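Glycosyl hydrolase family 88 (Pedobacter heparinus, PDB 3WIW) removes unsaturated glucuronyl residues, probably from heparin-derived oligosaccharides, as a heparin-specific enzyme of glycoside hydrolase family 88 with an alpha6/alpha6 barrel. Local coordinates at residues G85-G90 against Y129-D134; A150-K155 against A198-V203; N178-Y183 against Y259-D264; R246-G251 against A275-N280. All coordinates share one frame; numbering follows the deposited sequence.

Interaction 1 (G85-G90 against Y129-D134); sequences GYELSG and YRVTGD
Two helices of the alpha6/alpha6 barrel, 77-89 and 117-132, come together near their C-terminal ends through a bidentate salt bridge between E87 and R130, with Y86 and V131 packed beside it. R130 holds the carboxylate end-on, one terminal nitrogen to each oxygen. NH2 of R130 gives OE1 of E87 an almost straight bond (2.8 Å, N-H...O angle 177°), while NH1 of R130 reaches OE2 of E87, also at 2.8 Å. The two flat groups are not coplanar: both oxygens lie close to the guanidinium plane, but the carboxylate is turned 38° against it. OE2 is met on its syn side and OE1 from above the carboxylate plane. The arginine runs out extended and then bends at chi3 (54°), which brings its head round to the glutamate. Neither partner depends on the pair alone, because K386 makes a second salt bridge to OE1 of E87 and N127 bonds NH2 of R130; two cations therefore share this carboxylate, which probably keeps it ionised. V131 packs alongside the carboxylate, its CG2 3.6 Å from CD of E87. CG1 of V131, anti to the backbone N, is the branch that faces Y86, whose hydroxyl bonds K92. The tyrosine presents its ring edge, and CG1 of V131 lies near the ring plane, 3.7 Å from CE2 of Y86.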
loop_
_atom_site.group_PDB
_atom_site.type_symbol
_atom_site.label_atom_id
_atom_site.label_comp_id
_atom_site.label_asym_id
_atom_site.label_seq_id
_atom_site.Cartn_x
_atom_site.Cartn_y
_atom_site.Cartn_z
ATOM N N GLY A 85 14.848 0.901 2.614
ATOM C CA GLY A 85 15.915 0.570 3.536
ATOM C C GLY A 85 17.182 1.335 3.186
ATOM O O GLY A 85 17.867 1.842 4.069
ATOM N N TYR A 86 17.476 1.458 1.889
ATOM C CA TYR A 86 18.611 2.251 1.434
ATOM C C TYR A 86 18.440 3.727 1.793
ATOM O O TYR A 86 19.374 4.367 2.279
ATOM C CB TYR A 86 18.797 2.092 -0.078
ATOM C CG TYR A 86 19.782 3.071 -0.669
ATOM C CD1 TYR A 86 21.092 3.133 -0.212
ATOM C CD2 TYR A 86 19.407 3.924 -1.696
ATOM C CE1 TYR A 86 22.007 4.031 -0.751
ATOM C CE2 TYR A 86 20.308 4.806 -2.238
ATOM C CZ TYR A 86 21.604 4.865 -1.768
ATOM O OH TYR A 86 22.484 5.763 -2.331
ATOM N N GLU A 87 17.248 4.271 1.568
ATOM C CA GLU A 87 17.014 5.681 1.881
ATOM C C GLU A 87 17.145 5.980 3.373
ATOM O O GLU A 87 17.690 7.014 3.763
ATOM C CB GLU A 87 15.649 6.135 1.373
ATOM C CG GLU A 87 15.555 6.154 -0.126
ATOM C CD GLU A 87 14.264 6.778 -0.575
ATOM O OE1 GLU A 87 13.236 6.077 -0.549
ATOM O OE2 GLU A 87 14.266 7.980 -0.927
ATOM N N LEU A 88 16.667 5.071 4.221
ATOM C CA LEU A 88 16.747 5.266 5.657
ATOM C C LEU A 88 18.190 5.215 6.126
ATOM O O LEU A 88 18.618 6.030 6.945
ATOM C CB LEU A 88 15.924 4.196 6.384
ATOM C CG LEU A 88 14.401 4.330 6.295
ATOM C CD1 LEU A 88 13.695 3.048 6.684
ATOM C CD2 LEU A 88 13.903 5.484 7.158
ATOM N N SER A 89 18.952 4.265 5.595
ATOM C CA SER A 89 20.241 3.912 6.193
ATOM C C SER A 89 21.459 4.433 5.440
ATOM O O SER A 89 22.539 4.535 6.022
ATOM C CB SER A 89 20.360 2.399 6.263
ATOM O OG SER A 89 20.479 1.882 4.948
ATOM N N GLY A 90 21.311 4.730 4.155
ATOM C CA GLY A 90 22.452 5.084 3.328
ATOM C C GLY A 90 23.333 3.903 2.970
ATOM O O GLY A 90 24.417 4.073 2.400
ATOM N N TYR A 129 13.738 4.663 -9.929
ATOM C CA TYR A 129 13.994 5.820 -10.772
ATOM C C TYR A 129 14.026 7.103 -9.936
ATOM O O TYR A 129 14.856 7.987 -10.186
ATOM C CB TYR A 129 12.963 5.930 -11.883
ATOM C CG TYR A 129 13.342 6.977 -12.900
ATOM C CD1 TYR A 129 14.503 6.839 -13.676
ATOM C CD2 TYR A 129 12.563 8.115 -13.074
ATOM C CE1 TYR A 129 14.868 7.798 -14.610
ATOM C CE2 TYR A 129 12.924 9.087 -14.008
ATOM C CZ TYR A 129 14.081 8.910 -14.765
ATOM O OH TYR A 129 14.477 9.834 -15.706
ATOM N N ARG A 130 13.154 7.190 -8.929
ATOM C CA ARG A 130 13.140 8.363 -8.068
ATOM C C ARG A 130 14.469 8.476 -7.309
ATOM O O ARG A 130 15.082 9.551 -7.230
ATOM C CB ARG A 130 11.967 8.288 -7.090
ATOM C CG ARG A 130 11.927 9.465 -6.120
ATOM C CD ARG A 130 10.776 9.331 -5.111
ATOM N NE ARG A 130 10.828 8.042 -4.419
ATOM C CZ ARG A 130 11.608 7.793 -3.370
ATOM N NH1 ARG A 130 12.382 8.754 -2.863
ATOM N NH2 ARG A 130 11.620 6.580 -2.838
ATOM N N VAL A 131 14.922 7.359 -6.756
ATOM C CA VAL A 131 16.126 7.371 -5.934
ATOM C C VAL A 131 17.400 7.625 -6.764
ATOM O O VAL A 131 18.268 8.409 -6.361
ATOM C CB VAL A 131 16.241 6.075 -5.093
ATOM C CG1 VAL A 131 17.615 5.977 -4.420
ATOM C CG2 VAL A 131 15.106 6.007 -4.041
ATOM N N THR A 132 17.507 6.990 -7.934
ATOM C CA THR A 132 18.766 6.959 -8.674
ATOM C C THR A 132 18.799 7.859 -9.908
ATOM O O THR A 132 19.882 8.232 -10.360
ATOM C CB THR A 132 19.090 5.530 -9.144
ATOM O OG1 THR A 132 18.190 5.149 -10.195
ATOM C CG2 THR A 132 19.040 4.523 -7.988
ATOM N N GLY A 133 17.635 8.165 -10.481
ATOM C CA GLY A 133 17.566 8.871 -11.757
ATOM C C GLY A 133 18.137 8.095 -12.938
ATOM O O GLY A 133 18.340 8.648 -14.016
ATOM N N ASP A 134 18.413 6.809 -12.754
ATOM C CA ASP A 134 19.043 5.995 -13.799
ATOM C C ASP A 134 18.036 5.622 -14.884
ATOM O O ASP A 134 16.972 5.035 -14.598
ATOM C CB ASP A 134 19.659 4.734 -13.182
ATOM C CG ASP A 134 20.622 4.027 -14.133
ATOM O OD1 ASP A 134 20.381 4.046 -15.355
ATOM O OD2 ASP A 134 21.613 3.441 -13.651
#

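Interaction 2 (A150-K155 against A198-V203); sequences ARFNKK and AKTHAV
F152 reaches across to T200 with the far end of its ring. Starting from CB, which is directed toward helix 192-208, the side chain leaves the backbone with CG anti to the backbone N (chi1 178°), and this carries the phenyl group toward the helix. The ring atoms nearest CB stay clear of the helix segment; it is CE1 and CZ that touch. CE1 of F152 lies 4.1 Å from CB of T200, and it also comes within 4.3 Å of the backbone N of H201, which approaches the ring obliquely. F152 belongs to the small antiparallel beta hairpin of strands 152-153 and 158-159, which follows helix 138-150 in the chain of this alpha6/alpha6-barrel protein, and its side chain also touches I159 of the partner strand. H201 ties the same hairpin to the helix by a polar route: its ND1 is hydrogen-bonded to the backbone N of I159, while its side chain packs on A158. At the tip, CZ of F152 meets CG2 of T200 at 3.9 Å. That methyl lies at the ring edge, near its plane, and the two side chains cross at about a right angle. The threonine hydroxyl OG1 bonds the carbonyl O of D196 in its own helix.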
loop_
_atom_site.group_PDB
_atom_site.type_symbol
_atom_site.label_atom_id
_atom_site.label_comp_id
_atom_site.label_asym_id
_atom_site.label_seq_id
_atom_site.Cartn_x
_atom_site.Cartn_y
_atom_site.Cartn_z
ATOM N N ALA A 150 -4.602 1.962 -20.324
ATOM C CA ALA A 150 -5.474 1.221 -21.256
ATOM C C ALA A 150 -6.679 0.600 -20.544
ATOM O O ALA A 150 -7.712 0.356 -21.164
ATOM C CB ALA A 150 -4.695 0.157 -22.023
ATOM N N ARG A 151 -6.546 0.344 -19.244
ATOM C CA ARG A 151 -7.619 -0.267 -18.463
ATOM C C ARG A 151 -8.687 0.743 -18.014
ATOM O O ARG A 151 -9.741 0.346 -17.506
ATOM C CB ARG A 151 -7.018 -1.024 -17.275
ATOM C CG ARG A 151 -6.083 -2.144 -17.707
ATOM C CD ARG A 151 -5.666 -3.054 -16.543
ATOM N NE ARG A 151 -6.843 -3.696 -15.917
ATOM C CZ ARG A 151 -7.484 -4.763 -16.412
ATOM N NH1 ARG A 151 -7.032 -5.377 -17.506
ATOM N NH2 ARG A 151 -8.582 -5.214 -15.798
ATOM N N PHE A 152 -8.408 2.039 -18.151
ATOM C CA PHE A 152 -9.401 3.053 -17.816
ATOM C C PHE A 152 -10.492 3.060 -18.879
ATOM O O PHE A 152 -10.215 3.083 -20.089
ATOM C CB PHE A 152 -8.741 4.431 -17.737
ATOM C CG PHE A 152 -9.686 5.556 -17.442
ATOM C CD1 PHE A 152 -10.093 5.827 -16.148
ATOM C CD2 PHE A 152 -10.151 6.361 -18.464
ATOM C CE1 PHE A 152 -10.960 6.883 -15.887
ATOM C CE2 PHE A 152 -10.996 7.430 -18.218
ATOM C CZ PHE A 152 -11.409 7.692 -16.925
ATOM N N ASN A 153 -11.737 3.060 -18.425
ATOM C CA ASN A 153 -12.876 3.101 -19.319
ATOM C C ASN A 153 -13.554 4.452 -19.155
ATOM O O ASN A 153 -14.014 4.802 -18.052
ATOM C CB ASN A 153 -13.818 1.959 -18.956
ATOM C CG ASN A 153 -15.079 1.955 -19.777
ATOM O OD1 ASN A 153 -15.840 2.929 -19.790
ATOM N ND2 ASN A 153 -15.312 0.859 -20.489
ATOM N N LYS A 154 -13.571 5.208 -20.250
ATOM C CA LYS A 154 -14.050 6.574 -20.267
ATOM C C LYS A 154 -15.539 6.662 -19.894
ATOM O O LYS A 154 -15.969 7.617 -19.255
ATOM C CB LYS A 154 -13.762 7.151 -21.674
ATOM C CG LYS A 154 -14.011 8.638 -21.934
ATOM C CD LYS A 154 -13.428 9.019 -23.295
ATOM C CE LYS A 154 -13.437 10.524 -23.527
ATOM N NZ LYS A 154 -12.853 10.923 -24.835
ATOM N N LYS A 155 -16.330 5.673 -20.293
ATOM C CA LYS A 155 -17.761 5.688 -19.987
ATOM C C LYS A 155 -18.049 5.432 -18.503
ATOM O O LYS A 155 -18.958 6.023 -17.920
ATOM C CB LYS A 155 -18.515 4.689 -20.874
ATOM C CG LYS A 155 -18.449 5.032 -22.373
ATOM C CD LYS A 155 -19.217 4.022 -23.211
ATOM C CE LYS A 155 -18.834 4.095 -24.682
ATOM N NZ LYS A 155 -19.211 5.408 -25.270
ATOM N N ALA A 198 -6.488 9.117 -13.932
ATOM C CA ALA A 198 -6.279 8.775 -12.540
ATOM C C ALA A 198 -7.190 9.656 -11.682
ATOM O O ALA A 198 -7.872 9.166 -10.764
ATOM C CB ALA A 198 -4.815 8.988 -12.182
ATOM N N LYS A 199 -7.228 10.954 -11.983
ATOM C CA LYS A 199 -8.025 11.859 -11.171
ATOM C C LYS A 199 -9.509 11.508 -11.298
ATOM O O LYS A 199 -10.236 11.459 -10.305
ATOM C CB LYS A 199 -7.784 13.314 -11.577
ATOM C CG LYS A 199 -8.546 14.258 -10.661
ATOM C CD LYS A 199 -8.251 15.728 -10.923
ATOM C CE LYS A 199 -8.911 16.551 -9.817
ATOM N NZ LYS A 199 -8.701 18.001 -10.031
ATOM N N THR A 200 -9.953 11.208 -12.510
ATOM C CA THR A 200 -11.347 10.780 -12.723
ATOM C C THR A 200 -11.682 9.511 -11.926
ATOM O O THR A 200 -12.734 9.430 -11.289
ATOM C CB THR A 200 -11.643 10.568 -14.207
ATOM O OG1 THR A 200 -11.466 11.813 -14.886
ATOM C CG2 THR A 200 -13.089 10.090 -14.412
ATOM N N HIS A 201 -10.782 8.534 -11.937
ATOM C CA HIS A 201 -10.987 7.323 -11.144
ATOM C C HIS A 201 -11.207 7.671 -9.664
ATOM O O HIS A 201 -12.115 7.136 -9.011
ATOM C CB HIS A 201 -9.794 6.375 -11.310
ATOM C CG HIS A 201 -9.957 5.081 -10.588
ATOM N ND1 HIS A 201 -10.113 3.878 -11.258
ATOM C CD2 HIS A 201 -10.025 4.786 -9.265
ATOM C CE1 HIS A 201 -10.261 2.910 -10.380
ATOM N NE2 HIS A 201 -10.200 3.429 -9.159
ATOM N N ALA A 202 -10.377 8.561 -9.126
ATOM C CA ALA A 202 -10.499 8.966 -7.730
ATOM C C ALA A 202 -11.848 9.647 -7.471
ATOM O O ALA A 202 -12.459 9.425 -6.408
ATOM C CB ALA A 202 -9.338 9.881 -7.329
ATOM N N VAL A 203 -12.301 10.488 -8.388
ATOM C CA VAL A 203 -13.599 11.150 -8.229
ATOM C C VAL A 203 -14.758 10.147 -8.281
ATOM O O VAL A 203 -15.638 10.148 -7.407
ATOM C CB VAL A 203 -13.782 12.285 -9.267
ATOM C CG1 VAL A 203 -15.189 12.851 -9.186
ATOM C CG2 VAL A 203 -12.751 13.394 -9.020
#

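Interaction 3 (N178-Y183 against Y259-D264); sequences NLEYLY and YKDTKD
Y183 lies against two consecutive residues of the other helix, D261 and T262. CD2 of Y183 comes to 3.5 Å from OD2 of D261, and from the same side of the ring plane CG2 of T262 lies 3.5 Å from CE1 of Y183, the ring atom across from CD2. Both approaches are oblique to the ring, and the carboxylate plane stands 80° from it. E180 joins through its extended chain, with CG 3.8 Å from OD2 of D261. Two waters bridge the polar groups. One donates to OD2 of D261 at 2.6 Å and to the backbone O of E180; the other donates to OD1 of D261 at 2.9 Å and, weakly, to OE1 of E180. Both carboxylates thus receive water hydrogens, which probably eases the closeness of two like charges. Further out, S258 steadies both partners of the packed pair, its OG bonded to OH of Y183 and its carbonyl O to OG1 of T262. T262 has chi1 near 70°, a setting that puts OG1 where it also accepts from the backbone N of D264, an ST turn, and sends CG2 to the tyrosine. F195 meets the ring of Y183 with its own. D264 then caps the next helix, bonding the N of K266. The whole joins helices 175-188 and 245-262 side by side, as neighbouring helices of an alpha6/alpha6 barrel do.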
loop_
_atom_site.group_PDB
_atom_site.type_symbol
_atom_site.label_atom_id
_atom_site.label_comp_id
_atom_site.label_asym_id
_atom_site.label_seq_id
_atom_site.Cartn_x
_atom_site.Cartn_y
_atom_site.Cartn_z
ATOM N N ASN A 178 -3.052 2.299 -7.005
ATOM C CA ASN A 178 -2.455 2.205 -8.330
ATOM C C ASN A 178 -2.540 3.504 -9.131
ATOM O O ASN A 178 -1.899 3.634 -10.153
ATOM C CB ASN A 178 -3.073 1.015 -9.052
ATOM C CG ASN A 178 -2.595 -0.290 -8.480
ATOM O OD1 ASN A 178 -1.393 -0.537 -8.425
ATOM N ND2 ASN A 178 -3.524 -1.135 -8.027
ATOM N N LEU A 179 -3.331 4.470 -8.669
ATOM C CA LEU A 179 -3.400 5.780 -9.318
ATOM C C LEU A 179 -2.101 6.572 -9.213
ATOM O O LEU A 179 -1.809 7.379 -10.097
ATOM C CB LEU A 179 -4.554 6.608 -8.762
ATOM C CG LEU A 179 -5.929 5.952 -8.838
ATOM C CD1 LEU A 179 -6.965 6.939 -8.329
ATOM C CD2 LEU A 179 -6.246 5.429 -10.239
ATOM N N GLU A 180 -1.314 6.326 -8.160
ATOM C CA GLU A 180 -0.104 7.121 -7.932
ATOM C C GLU A 180 0.820 7.017 -9.162
ATOM O O GLU A 180 1.386 8.012 -9.639
ATOM C CB GLU A 180 0.616 6.669 -6.659
ATOM C CG GLU A 180 1.727 7.659 -6.307
ATOM C CD GLU A 180 2.482 7.314 -5.055
ATOM O OE1 GLU A 180 3.551 7.914 -4.821
ATOM O OE2 GLU A 180 1.984 6.500 -4.268
ATOM N N TYR A 181 0.958 5.793 -9.661
ATOM C CA TYR A 181 1.728 5.506 -10.861
ATOM C C TYR A 181 1.286 6.387 -12.030
ATOM O O TYR A 181 2.131 7.004 -12.710
ATOM C CB TYR A 181 1.537 4.041 -11.203
ATOM C CG TYR A 181 2.423 3.471 -12.313
ATOM C CD1 TYR A 181 3.502 4.167 -12.882
ATOM C CD2 TYR A 181 2.162 2.170 -12.772
ATOM C CE1 TYR A 181 4.285 3.554 -13.884
ATOM C CE2 TYR A 181 2.920 1.559 -13.730
ATOM C CZ TYR A 181 3.976 2.244 -14.294
ATOM O OH TYR A 181 4.718 1.591 -15.245
ATOM N N LEU A 182 -0.021 6.502 -12.265
ATOM C CA LEU A 182 -0.513 7.299 -13.387
ATOM C C LEU A 182 -0.370 8.794 -13.158
ATOM O O LEU A 182 -0.141 9.522 -14.128
ATOM C CB LEU A 182 -1.965 6.975 -13.699
ATOM C CG LEU A 182 -2.267 5.700 -14.463
ATOM C CD1 LEU A 182 -3.749 5.655 -14.807
ATOM C CD2 LEU A 182 -1.419 5.630 -15.718
ATOM N N TYR A 183 -0.583 9.288 -11.938
ATOM C CA TYR A 183 -0.334 10.715 -11.710
ATOM C C TYR A 183 1.110 11.064 -12.058
ATOM O O TYR A 183 1.388 12.050 -12.756
ATOM C CB TYR A 183 -0.589 11.110 -10.265
ATOM C CG TYR A 183 -2.023 11.049 -9.772
ATOM C CD1 TYR A 183 -3.064 11.691 -10.443
ATOM C CD2 TYR A 183 -2.323 10.402 -8.568
ATOM C CE1 TYR A 183 -4.356 11.644 -9.941
ATOM C CE2 TYR A 183 -3.614 10.352 -8.075
ATOM C CZ TYR A 183 -4.622 10.980 -8.757
ATOM O OH TYR A 183 -5.905 10.948 -8.256
ATOM N N TYR A 259 -4.633 13.915 -3.120
ATOM C CA TYR A 259 -4.450 15.326 -2.789
ATOM C C TYR A 259 -3.019 15.788 -3.076
ATOM O O TYR A 259 -2.801 16.822 -3.713
ATOM C CB TYR A 259 -4.866 15.671 -1.358
ATOM C CG TYR A 259 -4.637 17.147 -1.085
ATOM C CD1 TYR A 259 -5.442 18.122 -1.674
ATOM C CD2 TYR A 259 -3.568 17.571 -0.303
ATOM C CE1 TYR A 259 -5.223 19.462 -1.439
ATOM C CE2 TYR A 259 -3.344 18.919 -0.054
ATOM C CZ TYR A 259 -4.172 19.858 -0.630
ATOM O OH TYR A 259 -3.952 21.190 -0.389
ATOM N N LYS A 260 -2.043 15.024 -2.608
ATOM C CA LYS A 260 -0.639 15.382 -2.786
ATOM C C LYS A 260 -0.317 15.594 -4.267
ATOM O O LYS A 260 0.388 16.543 -4.628
ATOM C CB LYS A 260 0.230 14.271 -2.205
ATOM C CG LYS A 260 1.729 14.508 -2.222
ATOM C CD LYS A 260 2.345 13.279 -1.527
ATOM C CE LYS A 260 3.798 13.409 -1.141
ATOM N NZ LYS A 260 4.196 12.111 -0.515
ATOM N N ASP A 261 -0.861 14.725 -5.117
ATOM C CA ASP A 261 -0.509 14.719 -6.526
ATOM C C ASP A 261 -1.375 15.624 -7.409
ATOM O O ASP A 261 -0.964 15.945 -8.516
ATOM C CB ASP A 261 -0.540 13.288 -7.055
ATOM C CG ASP A 261 0.536 12.400 -6.433
ATOM O OD1 ASP A 261 1.416 12.895 -5.694
ATOM O OD2 ASP A 261 0.501 11.190 -6.695
ATOM N N THR A 262 -2.557 16.034 -6.942
ATOM C CA THR A 262 -3.453 16.870 -7.763
ATOM C C THR A 262 -3.770 18.224 -7.154
ATOM O O THR A 262 -4.203 19.135 -7.855
ATOM C CB THR A 262 -4.814 16.197 -8.019
ATOM O OG1 THR A 262 -5.563 16.161 -6.796
ATOM C CG2 THR A 262 -4.644 14.801 -8.569
ATOM N N LYS A 263 -3.618 18.318 -5.836
ATOM C CA LYS A 263 -3.971 19.500 -5.040
ATOM C C LYS A 263 -5.457 19.850 -5.060
ATOM O O LYS A 263 -5.830 20.959 -4.724
ATOM C CB LYS A 263 -3.097 20.713 -5.380
ATOM C CG LYS A 263 -1.603 20.437 -5.227
ATOM C CD LYS A 263 -1.265 19.867 -3.862
ATOM C CE LYS A 263 -1.398 20.908 -2.778
ATOM N NZ LYS A 263 -0.345 21.943 -2.884
ATOM N N ASP A 264 -6.304 18.887 -5.419
ATOM C CA ASP A 264 -7.741 19.127 -5.421
ATOM C C ASP A 264 -8.255 18.976 -3.997
ATOM O O ASP A 264 -8.173 17.893 -3.413
ATOM C CB ASP A 264 -8.444 18.163 -6.375
ATOM C CG ASP A 264 -9.883 18.554 -6.644
ATOM O OD1 ASP A 264 -10.595 18.902 -5.687
ATOM O OD2 ASP A 264 -10.297 18.543 -7.823
HETATM O O HOH W 1 2.461 10.350 -8.212
HETATM O O HOH W 2 2.673 10.745 -4.306
#

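Interaction 4 (R246-G251 against A275-N280); sequences RGQAWG and AAFIMN
Q248 turns its amide toward the ring of F277 and offers its stem to I278. The amide and ring planes stand 69° apart, and OE1 of Q248 comes to 3.7 Å from CE2 of F277, an oblique approach. A bend at chi2 (-46°) folds the glutamine head back, and both of its polar atoms find partners beyond the two segments: OE1 accepts from the backbone N of S216, and NE2 bonds the carbonyl O of W244. The buried amide is held at both ends and its rotation probably fixed. F277 also makes an edge-to-face stack with H281. I278 points its extended branch at the base of the glutamine, CD1 lying 4.0 Å from CB of Q248 and 3.9 Å from the backbone O of Q248. These residues join helices 245-262 and 265-279, which are consecutive in the chain and form a helical hairpin. On the same helix, R246 and W250 take no part in this contact. CG of R246 lies over one face of the W250 indole, 3.5 Å above its plane, toward the rim. Both are predicted to bind substrate, and W250 NE1 is weakly bonded to D174, the predicted proton donor. The hairpin thus backs the probable substrate site of the alpha6/alpha6 barrel.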
loop_
_atom_site.group_PDB
_atom_site.type_symbol
_atom_site.label_atom_id
_atom_site.label_comp_id
_atom_site.label_asym_id
_atom_site.label_seq_id
_atom_site.Cartn_x
_atom_site.Cartn_y
_atom_site.Cartn_z
ATOM N N ARG A 246 -7.931 -3.208 5.818
ATOM C CA ARG A 246 -6.949 -2.789 4.831
ATOM C C ARG A 246 -7.617 -1.962 3.721
ATOM O O ARG A 246 -7.036 -1.009 3.223
ATOM C CB ARG A 246 -6.110 -3.963 4.306
ATOM C CG ARG A 246 -5.008 -3.497 3.360
ATOM C CD ARG A 246 -3.967 -4.578 3.109
ATOM N NE ARG A 246 -4.486 -5.770 2.433
ATOM C CZ ARG A 246 -4.738 -6.936 3.040
ATOM N NH1 ARG A 246 -4.597 -7.075 4.358
ATOM N NH2 ARG A 246 -5.182 -7.969 2.330
ATOM N N GLY A 247 -8.853 -2.290 3.381
ATOM C CA GLY A 247 -9.600 -1.473 2.439
ATOM C C GLY A 247 -9.829 -0.059 2.936
ATOM O O GLY A 247 -9.710 0.894 2.160
ATOM N N GLN A 248 -10.174 0.089 4.214
ATOM C CA GLN A 248 -10.344 1.436 4.759
ATOM C C GLN A 248 -9.018 2.195 4.644
ATOM O O GLN A 248 -9.016 3.389 4.292
ATOM C CB GLN A 248 -10.794 1.413 6.225
ATOM C CG GLN A 248 -12.007 0.529 6.540
ATOM C CD GLN A 248 -13.159 0.716 5.544
ATOM O OE1 GLN A 248 -13.808 1.768 5.489
ATOM N NE2 GLN A 248 -13.431 -0.325 4.766
ATOM N N ALA A 249 -7.913 1.499 4.928
ATOM C CA ALA A 249 -6.571 2.070 4.842
ATOM C C ALA A 249 -6.243 2.488 3.402
ATOM O O ALA A 249 -5.740 3.595 3.189
ATOM C CB ALA A 249 -5.539 1.079 5.329
ATOM N N TRP A 250 -6.534 1.638 2.416
ATOM C CA TRP A 250 -6.261 2.011 1.016
ATOM C C TRP A 250 -7.045 3.268 0.643
ATOM O O TRP A 250 -6.549 4.106 -0.102
ATOM C CB TRP A 250 -6.699 0.913 0.074
ATOM C CG TRP A 250 -5.989 -0.411 0.083
ATOM C CD1 TRP A 250 -6.603 -1.620 -0.172
ATOM C CD2 TRP A 250 -4.574 -0.702 0.199
ATOM N NE1 TRP A 250 -5.683 -2.632 -0.161
ATOM C CE2 TRP A 250 -4.428 -2.101 0.037
ATOM C CE3 TRP A 250 -3.423 0.071 0.459
ATOM C CZ2 TRP A 250 -3.174 -2.751 0.069
ATOM C CZ3 TRP A 250 -2.166 -0.582 0.507
ATOM C CH2 TRP A 250 -2.064 -1.985 0.319
ATOM N N GLY A 251 -8.283 3.410 1.134
ATOM C CA GLY A 251 -9.070 4.611 0.891
ATOM C C GLY A 251 -8.419 5.848 1.486
ATOM O O GLY A 251 -8.254 6.860 0.792
ATOM N N ALA A 275 -10.316 9.672 7.814
ATOM C CA ALA A 275 -9.423 9.593 8.963
ATOM C C ALA A 275 -10.226 9.606 10.258
ATOM O O ALA A 275 -9.930 8.862 11.194
ATOM C CB ALA A 275 -8.424 10.742 8.950
ATOM N N ALA A 276 -11.243 10.455 10.334
ATOM C CA ALA A 276 -12.098 10.503 11.518
ATOM C C ALA A 276 -12.881 9.206 11.727
ATOM O O ALA A 276 -12.970 8.715 12.853
ATOM C CB ALA A 276 -13.039 11.713 11.449
ATOM N N PHE A 277 -13.441 8.650 10.656
ATOM C CA PHE A 277 -14.128 7.369 10.737
ATOM C C PHE A 277 -13.210 6.287 11.324
ATOM O O PHE A 277 -13.617 5.533 12.216
ATOM C CB PHE A 277 -14.660 6.944 9.360
ATOM C CG PHE A 277 -15.160 5.518 9.328
ATOM C CD1 PHE A 277 -16.382 5.167 9.920
ATOM C CD2 PHE A 277 -14.386 4.514 8.752
ATOM C CE1 PHE A 277 -16.812 3.836 9.917
ATOM C CE2 PHE A 277 -14.825 3.182 8.750
ATOM C CZ PHE A 277 -16.033 2.853 9.337
ATOM N N ILE A 278 -11.961 6.245 10.863
ATOM C CA ILE A 278 -10.981 5.263 11.324
ATOM C C ILE A 278 -10.523 5.547 12.763
ATOM O O ILE A 278 -10.600 4.672 13.642
ATOM C CB ILE A 278 -9.772 5.208 10.364
ATOM C CG1 ILE A 278 -10.196 4.589 9.022
ATOM C CG2 ILE A 278 -8.641 4.414 10.991
ATOM C CD1 ILE A 278 -9.142 4.687 7.916
ATOM N N MET A 279 -10.100 6.777 13.023
ATOM C CA MET A 279 -9.477 7.101 14.300
ATOM C C MET A 279 -10.467 7.044 15.461
ATOM O O MET A 279 -10.112 6.674 16.576
ATOM C CB MET A 279 -8.829 8.486 14.235
ATOM C CG MET A 279 -7.609 8.520 13.308
ATOM S SD MET A 279 -7.052 10.194 12.915
ATOM C CE MET A 279 -6.568 10.784 14.526
ATOM N N ASN A 280 -11.712 7.410 15.191
ATOM C CA ASN A 280 -12.729 7.468 16.233
ATOM C C ASN A 280 -13.578 6.210 16.296
ATOM O O ASN A 280 -14.549 6.139 17.039
ATOM C CB ASN A 280 -13.635 8.670 16.004
ATOM C CG ASN A 280 -12.879 9.970 16.027
ATOM O OD1 ASN A 280 -11.910 10.123 16.771
ATOM N ND2 ASN A 280 -13.312 10.916 15.208
#

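From the N terminus, interaction 1 closes first, bringing helix 117-132 back to helix 77-89 before any other contact opens. Interaction 2 opens at the end of helix 138-150, and interaction 3 opens before it closes, so the two cross. They also touch: K199 makes a salt bridge to D264 (NZ to OD2, 2.8 Å), and A198 packs on Y183. Interaction 4 opens at 246-251 before interaction 3 closes at 259-264, a second crossing, with helix 245-262 serving both. Interactions 2 to 4 form a chain of overlapping loops from the 152-159 hairpin to helix 265-279, whereas interaction 1 touches none of them, its centre 21 Å from that of interaction 3 and 31 Å from that of interaction 2.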